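PDB 3PSQ: hypothetical exported protein from Streptococcus pyogenes, which is a class B sortase involved in pilus assembly, probably acting as a cysteine transpeptidase that joins proteins through a thioester intermediate. Local coordinates for residues F76-N81 with Y89-A94. Numbering follows the deposited sequence.
Sequences FLDYRN and YSLIYA. With ACY (acetic acid), chain H.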
# COMPACT_ATOMS: atom_id res chain seq x y z
N PHE A 76 4.20 4.71 4.38
CA PHE A 76 4.50 3.85 5.54
C PHE A 76 3.62 2.59 5.59
O PHE A 76 2.44 2.63 5.27
CB PHE A 76 4.34 4.65 6.84
CG PHE A 76 2.92 5.15 7.07
CD1 PHE A 76 2.01 4.39 7.80
CD2 PHE A 76 2.50 6.37 6.53
CE1 PHE A 76 0.71 4.88 8.04
CE2 PHE A 76 1.20 6.84 6.76
CZ PHE A 76 0.29 6.08 7.45
N LEU A 77 4.21 1.47 6.01
CA LEU A 77 3.47 0.28 6.33
C LEU A 77 2.74 0.49 7.65
O LEU A 77 3.34 0.95 8.63
CB LEU A 77 4.42 -0.92 6.48
CG LEU A 77 3.77 -2.27 6.86
CD1 LEU A 77 2.81 -2.74 5.77
CD2 LEU A 77 4.78 -3.36 7.13
N ASP A 78 1.47 0.11 7.70
CA ASP A 78 0.72 0.19 8.94
C ASP A 78 1.52 -0.36 10.15
O ASP A 78 2.09 -1.46 10.05
CB ASP A 78 -0.62 -0.55 8.78
CG ASP A 78 -1.53 -0.37 9.98
OD1 ASP A 78 -1.25 -0.91 11.06
OD2 ASP A 78 -2.53 0.34 9.86
N TYR A 79 1.54 0.39 11.27
CA TYR A 79 2.27 -0.01 12.45
C TYR A 79 1.87 -1.38 13.02
O TYR A 79 2.65 -1.97 13.78
CB TYR A 79 2.23 1.04 13.57
CG TYR A 79 1.02 0.95 14.50
CD1 TYR A 79 1.09 0.29 15.75
CD2 TYR A 79 -0.20 1.51 14.11
CE1 TYR A 79 -0.02 0.23 16.58
CE2 TYR A 79 -1.30 1.46 14.93
CZ TYR A 79 -1.21 0.82 16.16
OH TYR A 79 -2.36 0.79 16.92
N ARG A 80 0.70 -1.88 12.66
CA ARG A 80 0.21 -3.14 13.23
C ARG A 80 0.60 -4.34 12.38
O ARG A 80 0.30 -5.44 12.74
CB ARG A 80 -1.32 -3.13 13.37
CG ARG A 80 -1.85 -2.18 14.43
CD ARG A 80 -3.30 -1.82 14.17
NE ARG A 80 -3.50 -1.03 12.97
CZ ARG A 80 -4.60 -0.32 12.70
NH1 ARG A 80 -5.62 -0.31 13.57
NH2 ARG A 80 -4.71 0.38 11.56
N ASN A 81 1.29 -4.13 11.26
CA ASN A 81 1.61 -5.22 10.35
C ASN A 81 2.96 -5.80 10.65
O ASN A 81 3.83 -5.13 11.19
CB ASN A 81 1.61 -4.72 8.90
CG ASN A 81 0.25 -4.76 8.27
OD1 ASN A 81 -0.23 -3.76 7.70
ND2 ASN A 81 -0.39 -5.93 8.32
N TYR A 89 -3.13 -9.17 5.41
CA TYR A 89 -3.43 -7.88 4.82
C TYR A 89 -2.43 -6.84 5.32
O TYR A 89 -2.45 -6.45 6.50
CB TYR A 89 -4.83 -7.47 5.22
CG TYR A 89 -5.33 -6.19 4.64
CD1 TYR A 89 -5.83 -6.15 3.35
CD2 TYR A 89 -5.36 -5.01 5.39
CE1 TYR A 89 -6.33 -4.99 2.80
CE2 TYR A 89 -5.87 -3.82 4.85
CZ TYR A 89 -6.37 -3.82 3.55
OH TYR A 89 -6.89 -2.68 2.96
N SER A 90 -1.56 -6.44 4.41
CA SER A 90 -0.57 -5.44 4.70
C SER A 90 -1.01 -4.13 4.03
O SER A 90 -1.26 -4.10 2.81
CB SER A 90 0.80 -5.89 4.23
OG SER A 90 1.17 -7.09 4.91
N LEU A 91 -1.13 -3.08 4.84
CA LEU A 91 -1.60 -1.77 4.38
C LEU A 91 -0.42 -0.79 4.33
O LEU A 91 0.27 -0.50 5.35
CB LEU A 91 -2.71 -1.24 5.28
CG LEU A 91 -3.28 0.13 4.89
CD1 LEU A 91 -3.93 0.20 3.47
CD2 LEU A 91 -4.23 0.58 5.97
N ILE A 92 -0.15 -0.35 3.12
CA ILE A 92 0.83 0.70 2.88
C ILE A 92 0.06 1.99 2.54
O ILE A 92 -0.76 2.04 1.62
CB ILE A 92 1.81 0.33 1.75
CG1 ILE A 92 2.60 -0.93 2.14
CG2 ILE A 92 2.75 1.52 1.45
CD1 ILE A 92 3.63 -1.43 1.12
N TYR A 93 0.31 3.02 3.34
CA TYR A 93 -0.52 4.20 3.35
C TYR A 93 0.35 5.46 3.20
O TYR A 93 1.57 5.43 3.49
CB TYR A 93 -1.33 4.24 4.69
CG TYR A 93 -2.43 5.25 4.70
CD1 TYR A 93 -3.64 4.98 4.10
CD2 TYR A 93 -2.22 6.51 5.28
CE1 TYR A 93 -4.66 5.93 4.06
CE2 TYR A 93 -3.24 7.47 5.26
CZ TYR A 93 -4.45 7.18 4.65
OH TYR A 93 -5.47 8.13 4.63
N ALA A 94 -0.25 6.53 2.69
CA ALA A 94 0.36 7.88 2.72
C ALA A 94 -0.68 8.87 3.19
O ALA A 94 -1.82 8.80 2.75
CB ALA A 94 0.96 8.29 1.34
C ACY H . -4.81 11.28 5.30
O ACY H . -4.99 10.19 5.94
OXT ACY H . -4.22 12.26 5.80
CH3 ACY H . -5.24 11.37 3.86
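The side-chain amide of Asn81 takes over where the backbone of its own chain has turned away, taking up the N-H and C=O either side of Ser90 as the backbone of a parallel neighbour would. Its OD1 accepts from Leu91 N at 3.1 Å, the donor standing above the amide plane, while its ND2 gives a hydrogen to Tyr89 O at 2.8 Å. Asparagine suits this place because one short side chain offers both acceptor and donor; ND2 also bonds Asp87.

The contact is an antiparallel beta hairpin of the sortase beta-barrel; strand 89-93 leads to His95, the predicted catalytic histidine. Phe76 and Tyr93 form a hydrogen-bonded pair, Leu77 and Ile92 a non-hydrogen-bonded one, and Asp78 N adds a nearly straight 2.7 Å bond to Leu91 O. Leu77, apolar and buried, brings CD1 to 3.4 Å from Leu91 O and also meets Ile92 CG1.

A type I turn from Asp78 to Asn81 carries the chain off, and within it Asp78 OD1 accepts from Arg80 N, an Asx turn. Aspartate's two oxygens serve backbone and guanidinium together: OD1 also takes Arg80 NE and OD2 meets Arg80 NH2, a side-on salt bridge that braces the turn. Asn57 also bonds OD2.

On the sheet face opposite Leu77 and Ile92, Phe76 CG sits between the backbone N and the carbonyl carbon (chi1 62°). Its flat ring receives Tyr93 CB in a CH-pi contact, 4.1 Å from the centroid. The rings meet obliquely, planes at 63°, with Phe76 CZ at the edge of the Tyr93 ring, 3.3 Å from CD2; His95 packs against both. Tyr93 also touches Arg198, the predicted transition-state stabiliser. Tyr93 OH lies 2.5 Å from O of an acetic acid, probably from the crystallisation liquor, and donates to it; His96 N bonds the same molecule.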